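GrgF (Penicillium sp. sh18, PDB 6LZH) acts as a polyketide transferase of the alpha/beta hydrolase fold in the biosynthesis of gregatin A, a fungal polyketide with an alkylated furanone core. Local coordinates at residues 13-19 / 90-94; 22-28 / 61-67; 40-44 / 201-207; 156-161 / 209-213; 228-234 / 255-260. The contacts are given in a common frame with arbitrary orientation. Numbering follows the deposited sequence.

Interaction 1: 13-19 / 90-94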
# COMPACT_ATOMS: atom_id res chain seq x y z
N PHE A 13 9.78 5.05 -20.63
CA PHE A 13 8.39 4.65 -20.78
C PHE A 13 7.58 5.36 -19.70
O PHE A 13 8.14 5.85 -18.71
CB PHE A 13 8.21 3.12 -20.71
CG PHE A 13 8.63 2.50 -19.38
CD1 PHE A 13 9.98 2.19 -19.13
CD2 PHE A 13 7.69 2.20 -18.40
CE1 PHE A 13 10.37 1.61 -17.92
CE2 PHE A 13 8.06 1.62 -17.19
CZ PHE A 13 9.41 1.32 -16.95
N THR A 14 6.27 5.42 -19.92
CA THR A 14 5.37 6.21 -19.08
C THR A 14 4.60 5.31 -18.12
O THR A 14 4.21 4.20 -18.48
CB THR A 14 4.40 7.00 -19.97
OG1 THR A 14 5.15 7.73 -20.95
CG2 THR A 14 3.58 8.00 -19.15
N THR A 15 4.41 5.79 -16.89
CA THR A 15 3.66 5.02 -15.91
C THR A 15 2.20 5.46 -15.88
O THR A 15 1.85 6.55 -16.33
CB THR A 15 4.26 5.17 -14.50
OG1 THR A 15 4.11 6.53 -14.08
CG2 THR A 15 5.74 4.81 -14.50
N LEU A 16 1.35 4.61 -15.30
CA LEU A 16 -0.07 4.96 -15.19
C LEU A 16 -0.25 6.29 -14.46
O LEU A 16 -1.13 7.08 -14.81
CB LEU A 16 -0.84 3.84 -14.49
CG LEU A 16 -2.36 3.97 -14.33
CD1 LEU A 16 -3.07 4.12 -15.67
CD2 LEU A 16 -2.90 2.77 -13.59
N ASP A 17 0.60 6.57 -13.46
CA ASP A 17 0.46 7.83 -12.73
C ASP A 17 1.28 8.96 -13.34
O ASP A 17 1.56 9.95 -12.65
CB ASP A 17 0.79 7.64 -11.24
CG ASP A 17 1.95 6.69 -10.98
OD1 ASP A 17 2.67 6.30 -11.92
OD2 ASP A 17 2.15 6.33 -9.80
N GLY A 18 1.64 8.86 -14.62
CA GLY A 18 2.14 10.00 -15.36
C GLY A 18 3.63 10.28 -15.29
O GLY A 18 4.06 11.35 -15.75
N LEU A 19 4.43 9.37 -14.76
CA LEU A 19 5.87 9.59 -14.68
C LEU A 19 6.58 8.99 -15.89
O LEU A 19 6.14 7.99 -16.44
CB LEU A 19 6.44 8.95 -13.42
CG LEU A 19 5.74 9.35 -12.12
CD1 LEU A 19 6.11 8.39 -11.05
CD2 LEU A 19 6.17 10.75 -11.76
N HIS A 90 4.61 -0.11 -11.26
CA HIS A 90 5.38 0.37 -12.40
C HIS A 90 5.94 -0.78 -13.22
O HIS A 90 6.12 -0.65 -14.43
CB HIS A 90 6.48 1.31 -11.91
CG HIS A 90 5.96 2.64 -11.48
ND1 HIS A 90 6.75 3.58 -10.84
CD2 HIS A 90 4.73 3.20 -11.59
CE1 HIS A 90 6.03 4.66 -10.58
NE2 HIS A 90 4.80 4.46 -11.03
N LEU A 91 6.21 -1.93 -12.58
CA LEU A 91 6.64 -3.11 -13.33
C LEU A 91 5.52 -3.63 -14.23
O LEU A 91 5.80 -4.17 -15.31
CB LEU A 91 7.10 -4.21 -12.39
CG LEU A 91 8.51 -4.04 -11.82
CD1 LEU A 91 8.78 -5.16 -10.82
CD2 LEU A 91 9.56 -4.06 -12.95
N HIS A 92 4.26 -3.48 -13.82
CA HIS A 92 3.16 -3.78 -14.74
C HIS A 92 3.19 -2.83 -15.95
O HIS A 92 2.91 -3.24 -17.08
CB HIS A 92 1.80 -3.65 -14.05
CG HIS A 92 1.70 -4.36 -12.73
ND1 HIS A 92 2.39 -5.52 -12.45
CD2 HIS A 92 0.99 -4.06 -11.61
CE1 HIS A 92 2.10 -5.91 -11.22
NE2 HIS A 92 1.24 -5.04 -10.69
N ASP A 93 3.51 -1.56 -15.72
CA ASP A 93 3.60 -0.62 -16.84
C ASP A 93 4.81 -0.96 -17.71
O ASP A 93 4.75 -0.81 -18.94
CB ASP A 93 3.69 0.82 -16.31
CG ASP A 93 2.43 1.24 -15.57
OD1 ASP A 93 1.38 0.60 -15.82
OD2 ASP A 93 2.49 2.19 -14.73
N ALA A 94 5.89 -1.43 -17.10
CA ALA A 94 7.04 -1.86 -17.88
C ALA A 94 6.70 -3.06 -18.76
O ALA A 94 7.09 -3.11 -19.93
CB ALA A 94 8.21 -2.18 -16.94

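Interaction 2: 22-28 / 61-67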
# COMPACT_ATOMS: atom_id res chain seq x y z
N ARG A 22 13.24 5.96 -16.87
CA ARG A 22 14.28 5.86 -17.89
C ARG A 22 15.21 4.71 -17.57
O ARG A 22 15.42 4.37 -16.41
CB ARG A 22 15.06 7.19 -18.00
CG ARG A 22 14.16 8.37 -18.39
CD ARG A 22 14.88 9.72 -18.53
NE ARG A 22 13.93 10.76 -18.95
CZ ARG A 22 13.13 11.44 -18.12
NH1 ARG A 22 13.17 11.23 -16.81
NH2 ARG A 22 12.29 12.34 -18.60
N GLY A 23 15.76 4.13 -18.62
CA GLY A 23 16.61 2.98 -18.42
C GLY A 23 17.32 2.58 -19.68
O GLY A 23 17.46 3.36 -20.63
N TRP A 24 17.76 1.33 -19.68
CA TRP A 24 18.60 0.77 -20.71
C TRP A 24 17.95 -0.48 -21.24
O TRP A 24 17.46 -1.31 -20.47
CB TRP A 24 20.00 0.43 -20.19
CG TRP A 24 20.87 1.60 -19.91
CD1 TRP A 24 20.91 2.78 -20.60
CD2 TRP A 24 21.84 1.72 -18.86
NE1 TRP A 24 21.84 3.62 -20.05
CE2 TRP A 24 22.42 2.99 -18.98
CE3 TRP A 24 22.26 0.87 -17.83
CZ2 TRP A 24 23.42 3.44 -18.11
CZ3 TRP A 24 23.26 1.31 -16.97
CH2 TRP A 24 23.82 2.60 -17.12
N LEU A 25 17.98 -0.63 -22.56
CA LEU A 25 17.51 -1.81 -23.25
C LEU A 25 18.72 -2.54 -23.81
O LEU A 25 19.53 -1.94 -24.52
CB LEU A 25 16.55 -1.41 -24.37
CG LEU A 25 15.99 -2.52 -25.26
CD1 LEU A 25 15.12 -3.44 -24.44
CD2 LEU A 25 15.19 -1.90 -26.41
N PHE A 26 18.86 -3.83 -23.47
CA PHE A 26 19.91 -4.70 -24.01
C PHE A 26 19.27 -5.69 -24.97
O PHE A 26 18.81 -6.78 -24.56
CB PHE A 26 20.66 -5.44 -22.89
CG PHE A 26 21.36 -4.53 -21.90
CD1 PHE A 26 20.64 -3.87 -20.91
CD2 PHE A 26 22.74 -4.32 -21.96
CE1 PHE A 26 21.27 -3.02 -20.00
CE2 PHE A 26 23.38 -3.50 -21.05
CZ PHE A 26 22.65 -2.85 -20.07
N PRO A 27 19.17 -5.36 -26.26
CA PRO A 27 18.43 -6.22 -27.19
C PRO A 27 19.18 -7.49 -27.53
O PRO A 27 20.39 -7.48 -27.79
CB PRO A 27 18.27 -5.34 -28.44
CG PRO A 27 19.36 -4.34 -28.33
CD PRO A 27 19.52 -4.07 -26.87
N ALA A 28 18.45 -8.60 -27.52
CA ALA A 28 18.95 -9.84 -28.09
C ALA A 28 19.02 -9.72 -29.61
O ALA A 28 18.43 -8.82 -30.21
CB ALA A 28 18.06 -11.02 -27.70
N ILE A 61 18.42 -13.24 -24.32
CA ILE A 61 17.34 -12.62 -23.57
C ILE A 61 17.46 -11.10 -23.67
O ILE A 61 18.47 -10.53 -23.25
CB ILE A 61 17.33 -13.05 -22.09
CG1 ILE A 61 17.15 -14.56 -21.98
CG2 ILE A 61 16.24 -12.28 -21.34
CD1 ILE A 61 17.67 -15.12 -20.67
N THR A 62 16.40 -10.45 -24.17
CA THR A 62 16.36 -8.99 -24.21
C THR A 62 16.07 -8.43 -22.83
O THR A 62 15.04 -8.76 -22.22
CB THR A 62 15.31 -8.50 -25.22
OG1 THR A 62 15.72 -8.86 -26.55
CG2 THR A 62 15.19 -6.99 -25.18
N CYS A 63 16.95 -7.57 -22.32
CA CYS A 63 16.83 -7.07 -20.96
C CYS A 63 16.49 -5.59 -20.92
O CYS A 63 17.02 -4.79 -21.71
CB CYS A 63 18.13 -7.33 -20.17
SG CYS A 63 18.50 -9.10 -20.01
N LEU A 64 15.57 -5.25 -20.02
CA LEU A 64 15.21 -3.87 -19.68
C LEU A 64 15.69 -3.60 -18.26
O LEU A 64 15.32 -4.31 -17.32
CB LEU A 64 13.69 -3.65 -19.77
CG LEU A 64 13.21 -2.28 -19.26
CD1 LEU A 64 13.76 -1.10 -20.13
CD2 LEU A 64 11.69 -2.22 -19.18
N LEU A 65 16.54 -2.59 -18.11
CA LEU A 65 17.08 -2.22 -16.81
C LEU A 65 16.76 -0.75 -16.61
O LEU A 65 17.24 0.09 -17.38
CB LEU A 65 18.59 -2.47 -16.78
CG LEU A 65 19.43 -2.10 -15.58
CD1 LEU A 65 18.77 -2.66 -14.35
CD2 LEU A 65 20.87 -2.63 -15.75
N TYR A 66 15.97 -0.41 -15.60
CA TYR A 66 15.52 0.97 -15.49
C TYR A 66 15.62 1.51 -14.07
O TYR A 66 15.70 0.75 -13.10
CB TYR A 66 14.11 1.14 -16.04
CG TYR A 66 12.96 0.53 -15.28
CD1 TYR A 66 12.43 1.15 -14.14
CD2 TYR A 66 12.33 -0.61 -15.75
CE1 TYR A 66 11.36 0.63 -13.48
CE2 TYR A 66 11.23 -1.15 -15.09
CZ TYR A 66 10.74 -0.52 -13.95
OH TYR A 66 9.65 -1.04 -13.29
N ASP A 67 15.67 2.84 -13.97
CA ASP A 67 15.72 3.51 -12.68
C ASP A 67 14.31 3.61 -12.14
O ASP A 67 13.42 4.11 -12.85
CB ASP A 67 16.36 4.90 -12.79
CG ASP A 67 17.87 4.85 -12.99
OD1 ASP A 67 18.52 4.01 -12.36
OD2 ASP A 67 18.41 5.67 -13.76

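Interaction 3: 40-44 / 201-207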
# COMPACT_ATOMS: atom_id res chain seq x y z
N GLY A 40 18.76 -2.91 -6.34
CA GLY A 40 18.64 -3.01 -4.89
C GLY A 40 18.11 -1.74 -4.24
O GLY A 40 17.71 -0.78 -4.89
N PHE A 41 18.13 -1.76 -2.91
CA PHE A 41 17.46 -0.74 -2.12
C PHE A 41 18.06 0.64 -2.36
O PHE A 41 19.25 0.87 -2.15
CB PHE A 41 17.57 -1.09 -0.64
CG PHE A 41 16.93 -0.09 0.26
CD1 PHE A 41 15.56 -0.12 0.48
CD2 PHE A 41 17.69 0.89 0.90
CE1 PHE A 41 14.95 0.80 1.32
CE2 PHE A 41 17.09 1.82 1.74
CZ PHE A 41 15.71 1.77 1.95
N ASN A 42 17.21 1.58 -2.79
CA ASN A 42 17.59 2.97 -2.99
C ASN A 42 18.71 3.12 -4.01
O ASN A 42 19.44 4.11 -3.98
CB ASN A 42 18.00 3.63 -1.66
CG ASN A 42 17.89 5.14 -1.70
OD1 ASN A 42 17.04 5.68 -2.41
ND2 ASN A 42 18.75 5.83 -0.96
N MET A 43 18.86 2.15 -4.93
CA MET A 43 19.95 2.16 -5.88
C MET A 43 19.44 2.39 -7.31
O MET A 43 18.34 1.95 -7.66
CB MET A 43 20.74 0.85 -5.84
CG MET A 43 21.62 0.69 -4.59
SD MET A 43 22.79 2.07 -4.42
CE MET A 43 23.96 1.72 -5.74
N PRO A 44 20.22 3.07 -8.14
CA PRO A 44 19.90 3.17 -9.57
C PRO A 44 20.30 1.88 -10.29
O PRO A 44 20.87 0.96 -9.71
CB PRO A 44 20.73 4.36 -10.03
CG PRO A 44 21.97 4.26 -9.18
CD PRO A 44 21.48 3.77 -7.82
N ILE A 201 31.26 2.27 -6.32
CA ILE A 201 29.85 2.41 -6.67
C ILE A 201 29.28 3.57 -5.86
O ILE A 201 29.33 3.53 -4.62
CB ILE A 201 29.08 1.11 -6.42
CG1 ILE A 201 29.54 0.05 -7.43
CG2 ILE A 201 27.60 1.37 -6.51
CD1 ILE A 201 29.53 -1.39 -6.90
N PRO A 202 28.77 4.62 -6.50
CA PRO A 202 28.23 5.75 -5.74
C PRO A 202 26.93 5.36 -5.06
O PRO A 202 26.12 4.60 -5.61
CB PRO A 202 28.03 6.85 -6.79
CG PRO A 202 27.92 6.12 -8.10
CD PRO A 202 28.65 4.81 -7.96
N VAL A 203 26.75 5.86 -3.85
CA VAL A 203 25.59 5.54 -3.03
C VAL A 203 24.97 6.84 -2.54
O VAL A 203 25.67 7.68 -1.98
CB VAL A 203 25.97 4.64 -1.84
CG1 VAL A 203 24.79 4.53 -0.87
CG2 VAL A 203 26.43 3.28 -2.33
N GLU A 204 23.67 6.99 -2.77
CA GLU A 204 22.90 8.07 -2.16
C GLU A 204 22.59 7.66 -0.72
O GLU A 204 21.83 6.72 -0.50
CB GLU A 204 21.63 8.34 -2.97
CG GLU A 204 20.87 9.61 -2.57
CD GLU A 204 21.76 10.85 -2.49
OE1 GLU A 204 22.26 11.31 -3.55
OE2 GLU A 204 21.94 11.35 -1.37
N ASN A 205 23.21 8.33 0.25
CA ASN A 205 23.14 7.92 1.65
C ASN A 205 21.97 8.54 2.40
O ASN A 205 22.04 8.70 3.62
CB ASN A 205 24.46 8.24 2.35
CG ASN A 205 24.62 9.72 2.64
OD1 ASN A 205 24.22 10.57 1.84
ND2 ASN A 205 25.21 10.05 3.79
N ARG A 206 20.90 8.91 1.69
CA ARG A 206 19.72 9.50 2.30
C ARG A 206 18.47 8.83 1.73
O ARG A 206 18.43 8.44 0.56
CB ARG A 206 19.65 11.02 2.06
CG ARG A 206 20.92 11.77 2.46
CD ARG A 206 20.61 13.15 3.05
NE ARG A 206 20.71 13.14 4.51
CZ ARG A 206 20.21 14.10 5.29
NH1 ARG A 206 19.59 15.14 4.75
NH2 ARG A 206 20.34 14.02 6.61
N ILE A 207 17.45 8.72 2.57
CA ILE A 207 16.19 8.11 2.19
C ILE A 207 15.08 8.94 2.85
O ILE A 207 15.26 9.44 3.97
CB ILE A 207 16.15 6.63 2.61
CG1 ILE A 207 14.91 5.95 2.04
CG2 ILE A 207 16.18 6.47 4.11
CD1 ILE A 207 15.12 5.44 0.65
O HOH W 1 21.73 4.60 -2.03

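Interaction 4: 156-161 / 209-213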
# COMPACT_ATOMS: atom_id res chain seq x y z
N LEU A 156 8.27 11.61 12.81
CA LEU A 156 8.93 12.38 11.76
C LEU A 156 8.12 12.37 10.47
O LEU A 156 8.07 13.38 9.75
CB LEU A 156 10.33 11.81 11.48
CG LEU A 156 11.31 11.90 12.66
CD1 LEU A 156 12.68 11.36 12.27
CD2 LEU A 156 11.41 13.36 13.15
N ALA A 157 7.51 11.23 10.15
CA ALA A 157 6.68 11.17 8.95
C ALA A 157 5.46 12.08 9.07
O ALA A 157 5.06 12.72 8.08
CB ALA A 157 6.27 9.72 8.68
N MET A 158 4.85 12.17 10.25
CA MET A 158 3.73 13.10 10.42
C MET A 158 4.21 14.55 10.32
O MET A 158 3.54 15.38 9.71
CB MET A 158 3.01 12.89 11.75
CG MET A 158 2.27 11.54 11.92
SD MET A 158 1.11 11.12 10.59
CE MET A 158 2.11 10.02 9.57
N HIS A 159 5.36 14.85 10.92
CA HIS A 159 5.89 16.21 10.81
C HIS A 159 6.26 16.54 9.37
O HIS A 159 6.06 17.66 8.90
CB HIS A 159 7.09 16.38 11.73
CG HIS A 159 7.70 17.75 11.68
ND1 HIS A 159 8.83 18.04 10.95
CD2 HIS A 159 7.33 18.91 12.26
CE1 HIS A 159 9.14 19.31 11.09
NE2 HIS A 159 8.25 19.87 11.89
N ASP A 160 6.80 15.55 8.64
CA ASP A 160 7.19 15.76 7.25
C ASP A 160 5.99 16.12 6.38
O ASP A 160 6.06 17.06 5.57
CB ASP A 160 7.90 14.51 6.73
CG ASP A 160 8.37 14.66 5.30
OD1 ASP A 160 9.07 15.66 5.01
OD2 ASP A 160 8.02 13.80 4.47
N ARG A 161 4.88 15.38 6.52
CA ARG A 161 3.66 15.71 5.79
C ARG A 161 3.26 17.16 6.02
O ARG A 161 3.01 17.93 5.08
CB ARG A 161 2.50 14.81 6.24
CG ARG A 161 2.56 13.35 5.82
CD ARG A 161 1.19 12.66 6.01
NE ARG A 161 0.28 12.93 4.89
CZ ARG A 161 0.22 12.23 3.76
NH1 ARG A 161 1.05 11.21 3.57
NH2 ARG A 161 -0.65 12.55 2.81
N VAL A 209 11.90 10.07 4.92
CA VAL A 209 11.24 9.49 6.09
C VAL A 209 9.95 8.79 5.69
O VAL A 209 9.49 7.90 6.40
CB VAL A 209 10.97 10.55 7.18
CG1 VAL A 209 12.26 11.25 7.59
CG2 VAL A 209 9.93 11.57 6.72
N GLN A 210 9.32 9.20 4.58
CA GLN A 210 8.09 8.54 4.18
C GLN A 210 8.34 7.10 3.75
O GLN A 210 7.41 6.29 3.75
CB GLN A 210 7.42 9.33 3.04
CG GLN A 210 7.04 10.75 3.44
CD GLN A 210 6.04 10.77 4.60
OE1 GLN A 210 5.19 9.87 4.73
NE2 GLN A 210 6.15 11.79 5.44
N THR A 211 9.58 6.79 3.35
CA THR A 211 9.91 5.42 2.99
C THR A 211 9.54 4.45 4.10
O THR A 211 8.93 3.41 3.85
CB THR A 211 11.40 5.31 2.65
OG1 THR A 211 11.69 6.07 1.46
CG2 THR A 211 11.79 3.84 2.43
N TYR A 212 9.86 4.80 5.35
CA TYR A 212 9.56 3.91 6.47
C TYR A 212 8.06 3.82 6.73
O TYR A 212 7.54 2.73 7.02
CB TYR A 212 10.31 4.37 7.73
CG TYR A 212 10.17 3.39 8.89
CD1 TYR A 212 11.04 2.31 9.02
CD2 TYR A 212 9.16 3.53 9.83
CE1 TYR A 212 10.91 1.39 10.07
CE2 TYR A 212 9.02 2.62 10.88
CZ TYR A 212 9.89 1.56 10.99
OH TYR A 212 9.76 0.66 12.03
N TYR A 213 7.34 4.95 6.62
CA TYR A 213 5.88 4.95 6.73
C TYR A 213 5.24 3.97 5.76
O TYR A 213 4.41 3.14 6.14
CB TYR A 213 5.35 6.37 6.49
CG TYR A 213 3.82 6.48 6.49
CD1 TYR A 213 3.07 6.21 5.34
CD2 TYR A 213 3.14 6.85 7.64
CE1 TYR A 213 1.68 6.31 5.35
CE2 TYR A 213 1.74 6.95 7.66
CZ TYR A 213 1.02 6.68 6.51
OH TYR A 213 -0.36 6.80 6.52
O HOH W 2 2.71 9.76 5.85

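Interaction 5: 228-234 / 255-260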
# COMPACT_ATOMS: atom_id res chain seq x y z
N SER A 228 1.78 -18.13 -7.58
CA SER A 228 1.46 -19.34 -8.32
C SER A 228 0.13 -19.15 -9.06
O SER A 228 -0.82 -18.60 -8.49
CB SER A 228 1.38 -20.56 -7.40
OG SER A 228 0.77 -21.66 -8.04
N PRO A 229 -0.00 -19.64 -10.30
CA PRO A 229 0.92 -20.60 -10.91
C PRO A 229 2.09 -20.04 -11.73
O PRO A 229 2.70 -20.82 -12.49
CB PRO A 229 -0.00 -21.43 -11.79
CG PRO A 229 -1.02 -20.42 -12.26
CD PRO A 229 -1.22 -19.45 -11.11
N THR A 230 2.41 -18.75 -11.59
CA THR A 230 3.57 -18.18 -12.27
C THR A 230 4.86 -18.73 -11.67
O THR A 230 5.12 -18.49 -10.48
CB THR A 230 3.58 -16.66 -12.16
OG1 THR A 230 2.40 -16.11 -12.78
CG2 THR A 230 4.84 -16.09 -12.83
N PRO A 231 5.70 -19.43 -12.43
CA PRO A 231 6.91 -20.02 -11.86
C PRO A 231 7.82 -18.96 -11.26
O PRO A 231 8.07 -17.91 -11.86
CB PRO A 231 7.57 -20.71 -13.06
CG PRO A 231 6.49 -20.88 -14.05
CD PRO A 231 5.56 -19.73 -13.87
N ALA A 232 8.34 -19.24 -10.06
CA ALA A 232 9.14 -18.28 -9.31
C ALA A 232 10.38 -18.95 -8.75
O ALA A 232 10.33 -20.09 -8.27
CB ALA A 232 8.34 -17.65 -8.16
N MET A 233 11.51 -18.25 -8.82
CA MET A 233 12.76 -18.76 -8.31
C MET A 233 13.33 -17.79 -7.29
O MET A 233 13.43 -16.59 -7.56
CB MET A 233 13.77 -18.98 -9.43
CG MET A 233 15.10 -19.39 -8.92
SD MET A 233 16.21 -19.74 -10.32
CE MET A 233 17.67 -20.28 -9.43
N MET A 234 13.74 -18.30 -6.14
CA MET A 234 14.48 -17.49 -5.19
C MET A 234 15.93 -17.92 -5.16
O MET A 234 16.23 -19.13 -5.16
CB MET A 234 13.90 -17.58 -3.78
CG MET A 234 14.50 -16.49 -2.88
SD MET A 234 13.73 -16.51 -1.26
CE MET A 234 12.07 -15.94 -1.62
N MET A 255 5.44 -19.01 -0.24
CA MET A 255 5.05 -19.14 -1.63
C MET A 255 4.51 -20.55 -1.93
O MET A 255 4.81 -21.53 -1.24
CB MET A 255 6.25 -18.82 -2.55
CG MET A 255 6.70 -17.36 -2.42
SD MET A 255 8.42 -17.09 -2.92
CE MET A 255 8.36 -17.53 -4.65
N LYS A 256 3.70 -20.63 -2.98
CA LYS A 256 3.20 -21.91 -3.47
C LYS A 256 4.05 -22.42 -4.64
O LYS A 256 4.76 -21.66 -5.31
CB LYS A 256 1.75 -21.79 -3.91
CG LYS A 256 0.75 -21.57 -2.76
CD LYS A 256 -0.56 -21.04 -3.34
CE LYS A 256 -1.79 -21.58 -2.65
NZ LYS A 256 -1.93 -21.06 -1.26
N GLU A 257 3.95 -23.73 -4.90
CA GLU A 257 4.51 -24.31 -6.13
C GLU A 257 3.73 -23.77 -7.33
O GLU A 257 2.54 -23.49 -7.22
CB GLU A 257 4.44 -25.84 -6.10
CG GLU A 257 5.35 -26.52 -5.06
CD GLU A 257 6.82 -26.30 -5.34
OE1 GLU A 257 7.17 -26.05 -6.52
OE2 GLU A 257 7.61 -26.39 -4.38
N PRO A 258 4.37 -23.64 -8.50
CA PRO A 258 5.77 -23.99 -8.78
C PRO A 258 6.76 -22.92 -8.31
O PRO A 258 6.69 -21.75 -8.70
CB PRO A 258 5.80 -24.15 -10.30
CG PRO A 258 4.76 -23.17 -10.79
CD PRO A 258 3.69 -23.10 -9.69
N LYS A 259 7.70 -23.33 -7.46
CA LYS A 259 8.70 -22.42 -6.93
C LYS A 259 9.99 -23.20 -6.79
O LYS A 259 9.97 -24.39 -6.49
CB LYS A 259 8.28 -21.83 -5.58
CG LYS A 259 8.10 -22.88 -4.49
CD LYS A 259 7.57 -22.29 -3.19
CE LYS A 259 7.51 -23.36 -2.09
NZ LYS A 259 7.09 -22.77 -0.80
N GLU A 260 11.11 -22.53 -7.03
CA GLU A 260 12.40 -23.19 -6.98
C GLU A 260 13.40 -22.34 -6.22
O GLU A 260 13.44 -21.11 -6.38
CB GLU A 260 12.94 -23.50 -8.39
CG GLU A 260 12.00 -24.39 -9.21
CD GLU A 260 12.57 -24.76 -10.57
OE1 GLU A 260 13.80 -24.62 -10.77
OE2 GLU A 260 11.78 -25.20 -11.44
O HOH W 3 3.06 -18.62 -4.74
O HOH W 4 4.64 -19.84 -8.32

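Interaction 1: 13-19 / 90-94
A polar turn-to-helix contact joins the hairpin between strands 9-14 and 20-26, at the edge of the main sheet, to helix 84-99. The type I turn from Thr15 to Gly18 is tightened from within: Thr15 OG1 donates to Asp17 OD1 (2.6 Å) and accepts from Leu19 N (2.9 Å). Helical carboxylate and imidazole then grip the turn. Leu16 N gives a nearly straight hydrogen bond to Asp93 OD2 (2.7 Å), while His90 NE2 donates to Asp17 OD1 (3.0 Å), which lies near the plane of the imidazole. One face of that ring carries Thr15 CG2, 3.6 Å from the His90 ring centroid, a CH-pi contact. Phe13 supplies the apolar end, its CZ 3.7 Å from Ala94 CB. Asp93 also forms a salt bridge with Arg161 of the second subunit, so the dimer interface reaches this contact. The arrangement is a beta hairpin packed on a helix flanking the sheet of an alpha/beta hydrolase fold, with a His-carboxylate hydrogen bond at the turn.

Interaction 2: 22-28 / 61-67
Leu65, Phe26 and Thr62 give up the most surface where strands 20-26 and 62-66 pair, two through backbone pairing and one through its side chain. Leu65 forms a hydrogen-bonded pair with Trp24: Trp24 N donates to Leu65 O (2.7 Å) and Leu65 N to Trp24 O (2.8 Å), while Leu65 CD2 lies at the edge of the indole, 4.3 Å from Trp24 CE3. Phe26 repeats the pattern with Cys63 through Phe26 N to Cys63 O (2.7 Å) and Cys63 N to Phe26 O (3.0 Å). Its ring edge also meets Leu65, with Phe26 CE1 4.2 Å from Leu65 CB. These side chains share the face covered by helix 49-58. The pairing belongs to the antiparallel start of the alpha/beta hydrolase sheet, where strand 20-26 lies between 9-14 and 62-66. At the non-hydrogen-bonded pair beyond Trp24 and Leu65, Gly23 with Tyr66, the CA atoms approach to 3.7 Å, a spacing with no room for a beta carbon on Gly23. Thr62 works beyond the last backbone pair: its OG1 accepts from Ala28 N (2.9 Å), and its CG2 meets Leu25 CD1 at 3.6 Å. At the other end, Asp67 N donates to Arg22 O (2.9 Å).

Interaction 3: 40-44 / 201-207
Two small apolar clusters form the centre of this contact, in which a loop of the alpha/beta hydrolase fold, between strand 32-38 and helix 49-58, meets the segment leading into strand 206-208. In the first, Phe41 CZ rests 3.9 Å from Ile207 CD1; the Phe41 side chain also lies about 4 Å from that of Cys115 at their nearest atoms, placing this cluster beside the probable nucleophile of the Cys115-His269-Asp240 active site. In the second, Met43 folds back through three m torsions, so that its CE reaches Ile201 CG2 at 3.7 Å and Pro202 O at 3.6 Å, with Met43 SD 4.4 Å from Val203 CG2. A type II turn, closed by Met43 N to Gly40 O (3.1 Å), sets Phe41 and Asn42 at its corners. Asn42 occupies the second corner, with positive phi, and brings its amide to the opposing backbone: ND2 donates to Arg206 O (3.0 Å). The same amide is held further by Tyr175, through ND2, and by Asn80, through OD1, a network that crosses several loops. Between the two clusters, one water molecule joins the two backbones, donating to Asn42 O at 3.0 Å and to Glu204 O at 2.6 Å.

Interaction 4: 156-161 / 209-213
Helices 150-165 and 209-216, with local axes 9.1 Å apart crossing at -122°, come close at Ala157, its CA 5.6 Å from Gln210 CA, and bent side chains complete the contact. Gln210 shows the principle best. With chi1 and chi2 both m, its chain curls toward the other helix and its amide nitrogen serves two acceptors: NE2 donates to Ala157 O (3.0 Å) and to Asp160 OD2 (2.9 Å). Ala157 O already receives Arg161 N (3.1 Å), so the glutamine adds to a helical hydrogen bond without replacing it. Asp160, t at chi1, has further partners in Met171 and Arg164. A water donates to Gln210 OE1 (2.7 Å) and accepts from Arg161 NH1 (3.2 Å). Met158 begins by pointing away, yet its m, m torsions and a chi3 of 98° bring CE to 3.6 Å from Tyr213 CE2. Tyr213, with a t rotamer, sets its CB 4.1 Å from Ala157 CB, and Val209 CG2 fills the space at Asp160 CB (3.6 Å). This is a helix-helix crossing at the dimer interface: Arg161 meets Glu89 and Asp93 of the second subunit, and Tyr213 its His92, while strand 172-174 lies alongside Leu156 and Val209.

Interaction 5: 228-234 / 255-260
Parallel strands 232-237 and 259-264, joined through helix 245-254 in a beta-alpha-beta crossover, begin side by side here at one edge of the alpha/beta hydrolase sheet. Ser228 opens the contact ahead of the strand, its OG donating to Glu257 O (2.7 Å); a water accepts from Ser228 N (3.2 Å) and Lys256 N (2.7 Å). Pro229, after a cis peptide bond, brings its O within 3.6 Å of CG of Pro258, also a cis proline. Thr230 O takes a hydrogen bond from a second water (2.6 Å), which donates as well to Pro258 O (2.8 Å). Pro231 continues the proline packing, its CG 4.3 Å from Pro258 CG. With Ala232 the strand pairing starts, first weakly through Ala232 N to Pro258 O (3.3 Å), then firmly through Glu260 N to Ala232 O (2.8 Å); Ala232 CB touches Met255 CE at 3.5 Å. Met233 stands beside Glu260, whose carboxylate is bound by Arg290 and His291 of helix 277-292. Met234 lies on the other face, among side chains of helix 245-254, with its CE 4.0 Å from Met255 SD. Its backbone carries the pairing onward: Met234 N donates to Glu260 O at 2.8 Å.

Interactions 1, 2 and 5 all reach the main sheet but bind it differently. Interaction 2, largely buried, is antiparallel backbone pairing; interaction 5, only partly buried, is parallel pairing at the opposite edge, prefaced by prolines and waters. Interaction 1 uses side chains to fix a hairpin turn on a helix, and it touches interaction 2 through Tyr66, which packs on Phe13, Leu91 and Ala94. Interactions 3 and 4 adjoin in sequence, as strand 206-208 runs into helix 209-216, yet the former lies near the active site and the latter at the dimer interface. There Arg161 and Tyr213 of interaction 4 meet Asp93 and His92, residues of 90-94 in the second subunit.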